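Local coordinates for 5-formaminoimidazole-4-carboxamide-1-(Beta)-D-ribofuranosyl 5'-monophosphate synthetase (Thermococcus kodakarensis, PDB 2PBZ), which probably acts as an ATP-dependent ligase of purine (IMP) biosynthesis, forming a carbon-nitrogen bond with the help of magnesium or manganese, at residues K94-F99 / A266-G271; D125-V130 / E163-G168; Y172-Y177 / P249-F254. All coordinates share one frame; numbering follows the deposited sequence.

Interaction 1: K94-F99 / A266-G271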
loop_
_atom_site.group_PDB
_atom_site.type_symbol
_atom_site.label_atom_id
_atom_site.label_comp_id
_atom_site.label_asym_id
_atom_site.label_seq_id
_atom_site.Cartn_x
_atom_site.Cartn_y
_atom_site.Cartn_z
ATOM N N LYS A 94 12.381 -21.820 16.982
ATOM C CA LYS A 94 12.165 -21.524 18.403
ATOM C C LYS A 94 12.821 -20.232 18.884
ATOM O O LYS A 94 12.484 -19.713 19.944
ATOM C CB LYS A 94 12.656 -22.693 19.263
ATOM C CG LYS A 94 14.136 -23.006 19.086
ATOM C CD LYS A 94 14.652 -23.972 20.149
ATOM C CE LYS A 94 16.127 -24.266 19.950
ATOM N NZ LYS A 94 16.404 -24.966 18.668
ATOM N N TRP A 95 13.748 -19.717 18.091
ATOM C CA TRP A 95 14.478 -18.512 18.451
ATOM C C TRP A 95 13.694 -17.218 18.542
ATOM O O TRP A 95 14.217 -16.218 19.033
ATOM C CB TRP A 95 15.656 -18.331 17.506
ATOM C CG TRP A 95 16.776 -19.265 17.838
ATOM C CD1 TRP A 95 16.854 -20.597 17.560
ATOM C CD2 TRP A 95 17.974 -18.931 18.558
ATOM N NE1 TRP A 95 18.028 -21.114 18.057
ATOM C CE2 TRP A 95 18.734 -20.117 18.678
ATOM C CE3 TRP A 95 18.477 -17.741 19.116
ATOM C CZ2 TRP A 95 19.975 -20.152 19.336
ATOM C CZ3 TRP A 95 19.719 -17.772 19.774
ATOM C CH2 TRP A 95 20.451 -18.977 19.877
ATOM N N GLU A 96 12.444 -17.227 18.081
ATOM C CA GLU A 96 11.624 -16.030 18.147
ATOM C C GLU A 96 10.610 -16.216 19.268
ATOM O O GLU A 96 9.841 -15.305 19.593
ATOM C CB GLU A 96 10.895 -15.809 16.820
ATOM C CG GLU A 96 9.612 -16.604 16.693
ATOM C CD GLU A 96 8.912 -16.409 15.360
ATOM O OE1 GLU A 96 8.828 -15.255 14.871
ATOM O OE2 GLU A 96 8.421 -17.414 14.805
ATOM N N THR A 97 10.639 -17.394 19.882
ATOM C CA THR A 97 9.689 -17.737 20.933
ATOM C C THR A 97 9.899 -17.171 22.338
ATOM O O THR A 97 8.934 -17.015 23.084
ATOM C CB THR A 97 9.560 -19.261 21.041
ATOM O OG1 THR A 97 9.312 -19.809 19.736
ATOM C CG2 THR A 97 8.394 -19.627 21.951
ATOM N N THR A 98 11.140 -16.872 22.706
ATOM C CA THR A 98 11.425 -16.321 24.033
ATOM C C THR A 98 12.367 -15.122 23.993
ATOM O O THR A 98 13.133 -14.930 23.032
ATOM C CB THR A 98 12.101 -17.348 24.959
ATOM O OG1 THR A 98 13.424 -17.610 24.476
ATOM C CG2 THR A 98 11.307 -18.644 25.003
ATOM N N PHE A 99 12.311 -14.323 25.057
ATOM C CA PHE A 99 13.181 -13.159 25.201
ATOM C C PHE A 99 14.634 -13.631 25.217
ATOM O O PHE A 99 15.499 -13.057 24.549
ATOM C CB PHE A 99 12.904 -12.452 26.525
ATOM C CG PHE A 99 11.504 -11.937 26.665
ATOM C CD1 PHE A 99 10.820 -12.074 27.875
ATOM C CD2 PHE A 99 10.880 -11.261 25.616
ATOM C CE1 PHE A 99 9.540 -11.539 28.036
ATOM C CE2 PHE A 99 9.592 -10.722 25.771
ATOM C CZ PHE A 99 8.928 -10.861 26.975
ATOM N N ALA A 266 11.510 -12.664 13.460
ATOM C CA ALA A 266 10.614 -13.680 12.938
ATOM C C ALA A 266 11.560 -14.777 12.507
ATOM O O ALA A 266 12.415 -14.560 11.654
ATOM C CB ALA A 266 9.829 -13.154 11.741
ATOM N N SER A 267 11.439 -15.947 13.112
ATOM C CA SER A 267 12.326 -17.036 12.750
ATOM C C SER A 267 11.767 -17.835 11.590
ATOM O O SER A 267 12.236 -18.925 11.309
ATOM C CB SER A 267 12.592 -17.939 13.962
ATOM O OG SER A 267 11.391 -18.409 14.554
ATOM N N ARG A 268 10.773 -17.266 10.913
ATOM C CA ARG A 268 10.121 -17.888 9.754
ATOM C C ARG A 268 9.398 -16.818 8.947
ATOM O O ARG A 268 9.487 -15.645 9.285
ATOM C CB ARG A 268 9.140 -18.970 10.215
ATOM C CG ARG A 268 8.402 -18.639 11.498
ATOM C CD ARG A 268 7.429 -17.515 11.298
ATOM N NE ARG A 268 6.884 -17.057 12.562
ATOM C CZ ARG A 268 6.052 -16.034 12.662
ATOM N NH1 ARG A 268 5.680 -15.379 11.569
ATOM N NH2 ARG A 268 5.590 -15.667 13.850
ATOM N N ILE A 269 8.700 -17.208 7.885
ATOM C CA ILE A 269 7.976 -16.237 7.067
ATOM C C ILE A 269 7.091 -15.409 7.984
ATOM O O ILE A 269 6.177 -15.907 8.623
ATOM C CB ILE A 269 7.157 -16.929 5.965
ATOM C CG1 ILE A 269 6.483 -15.875 5.094
ATOM C CG2 ILE A 269 6.147 -17.891 6.569
ATOM C CD1 ILE A 269 5.926 -16.441 3.831
ATOM N N ASP A 270 7.393 -14.122 8.031
ATOM C CA ASP A 270 6.739 -13.170 8.908
ATOM C C ASP A 270 5.233 -12.898 8.855
ATOM O O ASP A 270 4.584 -12.799 9.910
ATOM C CB ASP A 270 7.507 -11.854 8.829
ATOM C CG ASP A 270 6.831 -10.754 9.572
ATOM O OD1 ASP A 270 5.894 -10.156 8.998
ATOM O OD2 ASP A 270 7.223 -10.505 10.731
ATOM N N GLY A 271 4.663 -12.762 7.667
ATOM C CA GLY A 271 3.239 -12.483 7.612
ATOM C C GLY A 271 3.016 -11.124 6.973
ATOM O O GLY A 271 2.051 -10.918 6.227
#
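Glu96 and Arg268 form a salt bridge that joins the loop 94-99 to the loop 266-271. Arg268 NE stands 2.7 Å from Glu96 OE2 and donates to the syn lone pair of that oxygen. The oxygen is tilted 26° out of the guanidinium plane, and the two side chains cross at about a right angle. Arg268 bends at chi2 (69°), which turns CD back, and chi3 near 180° carries NE on to the carboxylate. Glu96 OE1 lies over one face of the guanidinium, 3.4 Å from Arg268 NH2, and also accepts a weak hydrogen bond from Ser267 N (3.2 Å). The carboxylate thus meets both the charge of Arg268 and the backbone of the loop that carries it. On the far side of the group, Arg268 NH1 donates to Ile269 O at 3.0 Å, close to the guanidinium plane, which fixes the rotation of the group within its own loop. The nonpolar part of Glu96 lies against Ser267, CG being 3.3 Å from Ser267 OG, and the hydroxyl is hydrogen-bonded to Leu93 O. Glu96 OE1 also lies 3.1 Å from Ala266 CA. The 94-99 loop leads into helix 99-109, on which the Trp95 side chain packs, whereas 266-271 leaves the end of strand 261-266, with Ala266 packed against strand 249-255.

Interaction 2: D125-V130 / E163-G168. With ATP (adenosine-5'-triphosphate), chain D.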
loop_
_atom_site.group_PDB
_atom_site.type_symbol
_atom_site.label_atom_id
_atom_site.label_comp_id
_atom_site.label_asym_id
_atom_site.label_seq_id
_atom_site.Cartn_x
_atom_site.Cartn_y
_atom_site.Cartn_z
ATOM N N ASP A 125 3.483 10.396 33.120
ATOM C CA ASP A 125 3.745 10.852 31.753
ATOM C C ASP A 125 4.939 10.093 31.155
ATOM O O ASP A 125 5.414 10.406 30.050
ATOM C CB ASP A 125 4.002 12.382 31.725
ATOM C CG ASP A 125 3.867 12.992 30.303
ATOM O OD1 ASP A 125 4.789 12.805 29.453
ATOM O OD2 ASP A 125 2.823 13.651 30.043
ATOM N N GLU A 126 5.434 9.108 31.902
ATOM C CA GLU A 126 6.520 8.261 31.441
ATOM C C GLU A 126 5.835 6.911 31.274
ATOM O O GLU A 126 5.811 6.093 32.204
ATOM C CB GLU A 126 7.626 8.149 32.488
ATOM C CG GLU A 126 8.849 7.394 31.991
ATOM C CD GLU A 126 9.641 8.174 30.956
ATOM O OE1 GLU A 126 9.016 8.672 29.984
ATOM O OE2 GLU A 126 10.880 8.295 31.114
ATOM N N LEU A 127 5.227 6.700 30.109
ATOM C CA LEU A 127 4.558 5.436 29.838
ATOM C C LEU A 127 5.546 4.394 29.345
ATOM O O LEU A 127 6.637 4.722 28.865
ATOM C CB LEU A 127 3.442 5.629 28.812
ATOM C CG LEU A 127 3.554 6.840 27.883
ATOM C CD1 LEU A 127 4.888 6.824 27.124
ATOM C CD2 LEU A 127 2.369 6.832 26.927
ATOM N N TYR A 128 5.161 3.132 29.481
ATOM C CA TYR A 128 6.014 2.034 29.053
ATOM C C TYR A 128 5.201 0.961 28.334
ATOM O O TYR A 128 3.979 0.902 28.465
ATOM C CB TYR A 128 6.726 1.424 30.263
ATOM C CG TYR A 128 7.639 2.388 30.974
ATOM C CD1 TYR A 128 7.171 3.213 31.993
ATOM C CD2 TYR A 128 8.984 2.466 30.636
ATOM C CE1 TYR A 128 8.044 4.091 32.662
ATOM C CE2 TYR A 128 9.850 3.339 31.295
ATOM C CZ TYR A 128 9.378 4.138 32.299
ATOM O OH TYR A 128 10.252 4.959 32.959
ATOM N N PHE A 129 5.892 0.121 27.573
ATOM C CA PHE A 129 5.251 -0.957 26.842
ATOM C C PHE A 129 5.519 -2.253 27.606
ATOM O O PHE A 129 6.629 -2.474 28.072
ATOM C CB PHE A 129 5.842 -1.054 25.427
ATOM C CG PHE A 129 5.061 -1.954 24.496
ATOM C CD1 PHE A 129 3.815 -1.556 23.991
ATOM C CD2 PHE A 129 5.562 -3.211 24.139
ATOM C CE1 PHE A 129 3.079 -2.397 23.147
ATOM C CE2 PHE A 129 4.836 -4.067 23.294
ATOM C CZ PHE A 129 3.589 -3.657 22.798
ATOM N N VAL A 130 4.495 -3.088 27.746
ATOM C CA VAL A 130 4.626 -4.379 28.423
ATOM C C VAL A 130 4.477 -5.467 27.352
ATOM O O VAL A 130 3.410 -5.594 26.747
ATOM C CB VAL A 130 3.517 -4.573 29.478
ATOM C CG1 VAL A 130 3.716 -5.892 30.201
ATOM C CG2 VAL A 130 3.513 -3.414 30.451
ATOM N N GLU A 163 9.282 -2.348 28.534
ATOM C CA GLU A 163 10.184 -1.613 27.658
ATOM C C GLU A 163 9.844 -0.145 27.582
ATOM O O GLU A 163 8.703 0.255 27.826
ATOM C CB GLU A 163 10.175 -2.231 26.250
ATOM C CG GLU A 163 10.275 -3.752 26.256
ATOM C CD GLU A 163 10.431 -4.358 24.869
ATOM O OE1 GLU A 163 9.629 -4.030 23.955
ATOM O OE2 GLU A 163 11.361 -5.185 24.700
ATOM N N ARG A 164 10.858 0.653 27.256
ATOM C CA ARG A 164 10.719 2.097 27.115
ATOM C C ARG A 164 9.709 2.323 25.997
ATOM O O ARG A 164 9.789 1.679 24.954
ATOM C CB ARG A 164 12.073 2.698 26.727
ATOM C CG ARG A 164 12.151 4.224 26.731
ATOM C CD ARG A 164 12.129 4.769 28.159
ATOM N NE ARG A 164 12.464 6.196 28.221
ATOM C CZ ARG A 164 11.714 7.179 27.718
ATOM N NH1 ARG A 164 10.561 6.902 27.103
ATOM N NH2 ARG A 164 12.119 8.446 27.826
ATOM N N PHE A 165 8.748 3.214 26.213
ATOM C CA PHE A 165 7.764 3.487 25.180
ATOM C C PHE A 165 8.423 4.287 24.062
ATOM O O PHE A 165 9.085 5.301 24.319
ATOM C CB PHE A 165 6.616 4.304 25.732
ATOM C CG PHE A 165 5.519 4.548 24.731
ATOM C CD1 PHE A 165 4.441 3.666 24.637
ATOM C CD2 PHE A 165 5.553 5.664 23.889
ATOM C CE1 PHE A 165 3.402 3.884 23.726
ATOM C CE2 PHE A 165 4.516 5.891 22.972
ATOM C CZ PHE A 165 3.435 4.995 22.894
ATOM N N ILE A 166 8.239 3.849 22.823
ATOM C CA ILE A 166 8.829 4.556 21.694
ATOM C C ILE A 166 7.778 4.834 20.630
ATOM O O ILE A 166 7.194 3.906 20.068
ATOM C CB ILE A 166 9.973 3.745 21.050
ATOM C CG1 ILE A 166 11.064 3.452 22.089
ATOM C CG2 ILE A 166 10.549 4.517 19.881
ATOM C CD1 ILE A 166 12.107 2.443 21.612
ATOM N N PRO A 167 7.508 6.119 20.347
ATOM C CA PRO A 167 6.504 6.428 19.322
ATOM C C PRO A 167 7.229 6.629 18.003
ATOM O O PRO A 167 8.299 7.233 17.982
ATOM C CB PRO A 167 5.872 7.728 19.827
ATOM C CG PRO A 167 6.452 7.905 21.272
ATOM C CD PRO A 167 7.814 7.316 21.136
ATOM N N GLY A 168 6.708 6.098 16.905
ATOM C CA GLY A 168 7.410 6.347 15.660
ATOM C C GLY A 168 7.591 5.198 14.703
ATOM O O GLY A 168 8.617 4.532 14.710
HETATM P PG ATP D . 3.534 -11.656 19.496
HETATM O O1G ATP D . 4.859 -11.883 20.213
HETATM O O2G ATP D . 2.348 -12.477 20.312
HETATM O O3G ATP D . 3.620 -12.207 17.953
HETATM P PB ATP D . 4.346 -9.208 18.674
HETATM O O1B ATP D . 5.652 -9.379 19.353
HETATM O O2B ATP D . 4.442 -9.715 17.134
HETATM O O3B ATP D . 3.191 -10.053 19.473
HETATM P PA ATP D . 4.791 -6.514 18.013
HETATM O O1A ATP D . 5.008 -6.764 16.570
HETATM O O2A ATP D . 6.199 -6.401 18.778
HETATM O O3A ATP D . 3.846 -7.671 18.732
HETATM O "O5'" ATP D . 3.896 -5.196 18.248
HETATM C "C5'" ATP D . 4.449 -4.071 17.635
HETATM C "C4'" ATP D . 3.444 -2.964 17.929
HETATM O "O4'" ATP D . 3.285 -2.733 19.367
HETATM C "C3'" ATP D . 3.829 -1.640 17.269
HETATM O "O3'" ATP D . 2.827 -1.271 16.357
HETATM C "C2'" ATP D . 3.974 -0.629 18.384
HETATM O "O2'" ATP D . 3.016 0.434 18.216
HETATM C "C1'" ATP D . 3.759 -1.404 19.698
HETATM N N9 ATP D . 5.059 -1.444 20.405
HETATM C C8 ATP D . 5.954 -2.494 20.466
HETATM N N7 ATP D . 6.985 -2.173 21.174
HETATM C C5 ATP D . 6.840 -0.894 21.612
HETATM C C6 ATP D . 7.616 -0.005 22.421
HETATM N N6 ATP D . 8.846 -0.430 22.933
HETATM N N1 ATP D . 7.131 1.263 22.665
HETATM C C2 ATP D . 5.946 1.682 22.177
HETATM N N3 ATP D . 5.192 0.867 21.422
HETATM C C4 ATP D . 5.593 -0.407 21.132
#
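Phe129 and Glu163 pair across an antiparallel strand contact, their side chains on the same face of the sheet, and the Phe129 ring lies flat against one face of the adenine of ATP, the two planes nearly parallel. Its CG is anti to the backbone N (chi1 -168°), and its CE2 reaches 3.4 Å from ATP C8, near the rim of the ring. Two backbone hydrogen bonds hold the pair, Phe129 N to Glu163 O at 2.8 Å and Glu163 N to Phe129 O at 2.7 Å. Phe165 meets the C2 edge of the base with a face of its ring: ATP C2 sits 3.5 Å above that face, toward the rim, while Leu127 CD2 lies over the centre of the opposite face. An alanine in place of Phe129 would probably open a gap against its face of the purine and leave the base without the aromatic surface it stacks on. Beyond the pocket, Tyr128 turns the edge of its ring to Glu163 O. Glu126 OE2 stands over a face of the Arg164 guanidinium, 3.5 Å from NH2, a purely electrostatic pairing with no N-H aimed at the oxygen. Glu163 OE1 comes to 3.8 Å from ATP N6, while OE2 forms salt bridges with Arg131 and Arg161. The main chain reads the Watson-Crick edge of adenine: Arg164 O accepts from ATP N6 at 3.1 Å, and Ile166 N donates to ATP N1 at 2.8 Å. Such a backbone pair, with the base lodged against hydrophobic side chains, is characteristic of the adenine pocket of ATP-grasp enzymes.

Interaction 3: Y172-Y177 / P249-F254. With ATP (adenosine-5'-triphosphate), chain D.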
loop_
_atom_site.group_PDB
_atom_site.type_symbol
_atom_site.label_atom_id
_atom_site.label_comp_id
_atom_site.label_asym_id
_atom_site.label_seq_id
_atom_site.Cartn_x
_atom_site.Cartn_y
_atom_site.Cartn_z
ATOM N N TYR A 172 8.803 -3.701 9.726
ATOM C CA TYR A 172 9.083 -5.119 9.746
ATOM C C TYR A 172 9.829 -5.484 8.468
ATOM O O TYR A 172 9.247 -5.577 7.391
ATOM C CB TYR A 172 7.762 -5.885 9.903
ATOM C CG TYR A 172 7.019 -5.463 11.147
ATOM C CD1 TYR A 172 6.404 -4.213 11.218
ATOM C CD2 TYR A 172 7.030 -6.252 12.295
ATOM C CE1 TYR A 172 5.832 -3.750 12.409
ATOM C CE2 TYR A 172 6.452 -5.800 13.495
ATOM C CZ TYR A 172 5.861 -4.545 13.548
ATOM O OH TYR A 172 5.335 -4.073 14.734
ATOM N N VAL A 173 11.135 -5.677 8.605
ATOM C CA VAL A 173 11.981 -5.989 7.469
ATOM C C VAL A 173 12.038 -7.471 7.181
ATOM O O VAL A 173 12.338 -8.274 8.049
ATOM C CB VAL A 173 13.408 -5.464 7.695
ATOM C CG1 VAL A 173 14.184 -5.469 6.371
ATOM C CG2 VAL A 173 13.343 -4.060 8.284
ATOM N N HIS A 174 11.764 -7.825 5.943
ATOM C CA HIS A 174 11.757 -9.213 5.524
ATOM C C HIS A 174 13.037 -9.589 4.776
ATOM O O HIS A 174 13.467 -8.880 3.858
ATOM C CB HIS A 174 10.531 -9.447 4.637
ATOM C CG HIS A 174 9.252 -8.989 5.266
ATOM N ND1 HIS A 174 8.660 -9.658 6.316
ATOM C CD2 HIS A 174 8.489 -7.891 5.042
ATOM C CE1 HIS A 174 7.591 -8.990 6.714
ATOM N NE2 HIS A 174 7.466 -7.914 5.960
ATOM N N PHE A 175 13.636 -10.709 5.169
ATOM C CA PHE A 175 14.867 -11.192 4.536
ATOM C C PHE A 175 14.744 -12.632 4.084
ATOM O O PHE A 175 13.895 -13.388 4.560
ATOM C CB PHE A 175 16.055 -11.150 5.498
ATOM C CG PHE A 175 16.494 -9.779 5.887
ATOM C CD1 PHE A 175 16.164 -9.257 7.132
ATOM C CD2 PHE A 175 17.304 -9.028 5.033
ATOM C CE1 PHE A 175 16.638 -8.011 7.535
ATOM C CE2 PHE A 175 17.788 -7.776 5.419
ATOM C CZ PHE A 175 17.455 -7.268 6.673
ATOM N N PHE A 176 15.622 -13.013 3.175
ATOM C CA PHE A 176 15.644 -14.384 2.703
ATOM C C PHE A 176 17.083 -14.737 2.420
ATOM O O PHE A 176 17.630 -14.312 1.411
ATOM C CB PHE A 176 14.821 -14.550 1.425
ATOM C CG PHE A 176 14.671 -15.983 0.985
ATOM C CD1 PHE A 176 13.530 -16.714 1.323
ATOM C CD2 PHE A 176 15.667 -16.608 0.237
ATOM C CE1 PHE A 176 13.379 -18.041 0.922
ATOM C CE2 PHE A 176 15.533 -17.942 -0.175
ATOM C CZ PHE A 176 14.384 -18.659 0.170
ATOM N N TYR A 177 17.719 -15.482 3.316
ATOM C CA TYR A 177 19.088 -15.871 3.041
ATOM C C TYR A 177 19.003 -17.156 2.238
ATOM O O TYR A 177 18.347 -18.091 2.654
ATOM C CB TYR A 177 19.880 -16.129 4.315
ATOM C CG TYR A 177 21.243 -16.662 3.967
ATOM C CD1 TYR A 177 22.157 -15.867 3.281
ATOM C CD2 TYR A 177 21.568 -18.001 4.197
ATOM C CE1 TYR A 177 23.355 -16.386 2.820
ATOM C CE2 TYR A 177 22.771 -18.532 3.737
ATOM C CZ TYR A 177 23.657 -17.716 3.048
ATOM O OH TYR A 177 24.833 -18.226 2.580
ATOM N N PRO A 249 13.269 -17.620 4.978
ATOM C CA PRO A 249 12.822 -16.287 5.387
ATOM C C PRO A 249 13.009 -16.010 6.880
ATOM O O PRO A 249 13.012 -16.919 7.704
ATOM C CB PRO A 249 11.343 -16.292 4.983
ATOM C CG PRO A 249 10.942 -17.688 5.242
ATOM C CD PRO A 249 12.114 -18.483 4.672
ATOM N N PHE A 250 13.176 -14.742 7.215
ATOM C CA PHE A 250 13.274 -14.337 8.606
ATOM C C PHE A 250 13.028 -12.845 8.588
ATOM O O PHE A 250 13.110 -12.215 7.536
ATOM C CB PHE A 250 14.643 -14.718 9.233
ATOM C CG PHE A 250 15.823 -13.929 8.713
ATOM C CD1 PHE A 250 16.359 -12.891 9.460
ATOM C CD2 PHE A 250 16.412 -14.243 7.494
ATOM C CE1 PHE A 250 17.471 -12.173 9.001
ATOM C CE2 PHE A 250 17.517 -13.540 7.026
ATOM C CZ PHE A 250 18.049 -12.501 7.782
ATOM N N ALA A 251 12.688 -12.280 9.736
ATOM C CA ALA A 251 12.428 -10.855 9.790
ATOM C C ALA A 251 12.912 -10.214 11.071
ATOM O O ALA A 251 12.876 -10.817 12.145
ATOM C CB ALA A 251 10.940 -10.591 9.613
ATOM N N LEU A 252 13.377 -8.982 10.938
ATOM C CA LEU A 252 13.831 -8.219 12.081
ATOM C C LEU A 252 12.758 -7.157 12.300
ATOM O O LEU A 252 12.281 -6.539 11.353
ATOM C CB LEU A 252 15.184 -7.580 11.775
ATOM C CG LEU A 252 16.275 -8.583 11.396
ATOM C CD1 LEU A 252 17.546 -7.864 11.012
ATOM C CD2 LEU A 252 16.517 -9.513 12.568
ATOM N N HIS A 253 12.343 -6.976 13.543
ATOM C CA HIS A 253 11.317 -5.995 13.857
ATOM C C HIS A 253 11.946 -4.762 14.512
ATOM O O HIS A 253 12.734 -4.874 15.446
ATOM C CB HIS A 253 10.253 -6.638 14.761
ATOM C CG HIS A 253 9.603 -7.846 14.154
ATOM N ND1 HIS A 253 8.715 -8.647 14.841
ATOM C CD2 HIS A 253 9.711 -8.383 12.914
ATOM C CE1 HIS A 253 8.305 -9.625 14.052
ATOM N NE2 HIS A 253 8.896 -9.487 12.879
ATOM N N PHE A 254 11.597 -3.583 14.017
ATOM C CA PHE A 254 12.179 -2.362 14.554
ATOM C C PHE A 254 11.217 -1.264 14.901
ATOM O O PHE A 254 10.095 -1.214 14.421
ATOM C CB PHE A 254 13.174 -1.740 13.570
ATOM C CG PHE A 254 14.413 -2.537 13.357
ATOM C CD1 PHE A 254 14.526 -3.403 12.265
ATOM C CD2 PHE A 254 15.496 -2.387 14.220
ATOM C CE1 PHE A 254 15.718 -4.101 12.038
ATOM C CE2 PHE A 254 16.688 -3.077 14.001
ATOM C CZ PHE A 254 16.801 -3.930 12.912
HETATM P PG ATP D . 3.534 -11.656 19.496
HETATM O O1G ATP D . 4.859 -11.883 20.213
HETATM O O2G ATP D . 2.348 -12.477 20.312
HETATM O O3G ATP D . 3.620 -12.207 17.953
HETATM P PB ATP D . 4.346 -9.208 18.674
HETATM O O1B ATP D . 5.652 -9.379 19.353
HETATM O O2B ATP D . 4.442 -9.715 17.134
HETATM O O3B ATP D . 3.191 -10.053 19.473
HETATM P PA ATP D . 4.791 -6.514 18.013
HETATM O O1A ATP D . 5.008 -6.764 16.570
HETATM O O2A ATP D . 6.199 -6.401 18.778
HETATM O O3A ATP D . 3.846 -7.671 18.732
HETATM O "O5'" ATP D . 3.896 -5.196 18.248
HETATM C "C5'" ATP D . 4.449 -4.071 17.635
HETATM C "C4'" ATP D . 3.444 -2.964 17.929
HETATM O "O4'" ATP D . 3.285 -2.733 19.367
HETATM C "C3'" ATP D . 3.829 -1.640 17.269
HETATM O "O3'" ATP D . 2.827 -1.271 16.357
HETATM C "C2'" ATP D . 3.974 -0.629 18.384
HETATM O "O2'" ATP D . 3.016 0.434 18.216
HETATM C "C1'" ATP D . 3.759 -1.404 19.698
HETATM N N9 ATP D . 5.059 -1.444 20.405
HETATM C C8 ATP D . 5.954 -2.494 20.466
HETATM N N7 ATP D . 6.985 -2.173 21.174
HETATM C C5 ATP D . 6.840 -0.894 21.612
HETATM C C6 ATP D . 7.616 -0.005 22.421
HETATM N N6 ATP D . 8.846 -0.430 22.933
HETATM N N1 ATP D . 7.131 1.263 22.665
HETATM C C2 ATP D . 5.946 1.682 22.177
HETATM N N3 ATP D . 5.192 0.867 21.422
HETATM C C4 ATP D . 5.593 -0.407 21.132
#
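Tyr172 and His253 both hold CG anti to the carbonyl carbon (chi1 -57° and -58°), which starts their rings out from neighbouring strands on one face of the sheet. Tyr172 turns an edge toward the His253 ring, its CD2 3.4 Å above that plane and off toward the rim, with the planes at 59°. His253 NE2 is hydrogen-bonded to Asp270, and Tyr172 OH donates a hydrogen bond to ATP O1A at 3.3 Å. Strands 170-178 and 249-255 are the central and adjoining members of the antiparallel sheet of this ATP-grasp-type domain, with strands 183-194 and 261-266 beside them. Val173 and Leu252 exchange two backbone hydrogen bonds, as do Phe175 and Phe250; Phe175 N to Phe250 O measures 2.9 Å. The opposite face carries these four side chains. There the Phe175 and Phe250 rings are close to parallel yet offset, with little overlap, centroids 5.1 Å from each other, and Phe250 also meets Phe234 of helix 224-241. Phe175 CE1 touches Leu252 CD1 at 3.6 Å. Back on the Tyr172 face, Phe176 lies alongside Pro249, the two side chains directed alike, its CE1 4.0 Å from Pro249 CD, and helix 290-302 packs on both.

Interactions 1 and 3 adjoin, their centres 10 Å apart, and share two probable hydrogen bonds: Ala266 N to Ala251 O at 2.6 Å extends the sheet by one strand, and Asp270 OD2 to His253 NE2 at 2.9 Å ties the 266-271 loop to the histidine whose face meets the Tyr172 edge. Interaction 2 lies about 23 Å from each by centres, yet its second segment, 163-168, is followed closely by 172-177, and ATP spans the distance. Its adenine lies in interaction 2 and its alpha-phosphate meets interaction 3, while the Arg268 side chain of interaction 1 comes within about 6 Å of the nucleotide. Interactions 2 and 3 both nest within the loop closed by interaction 1.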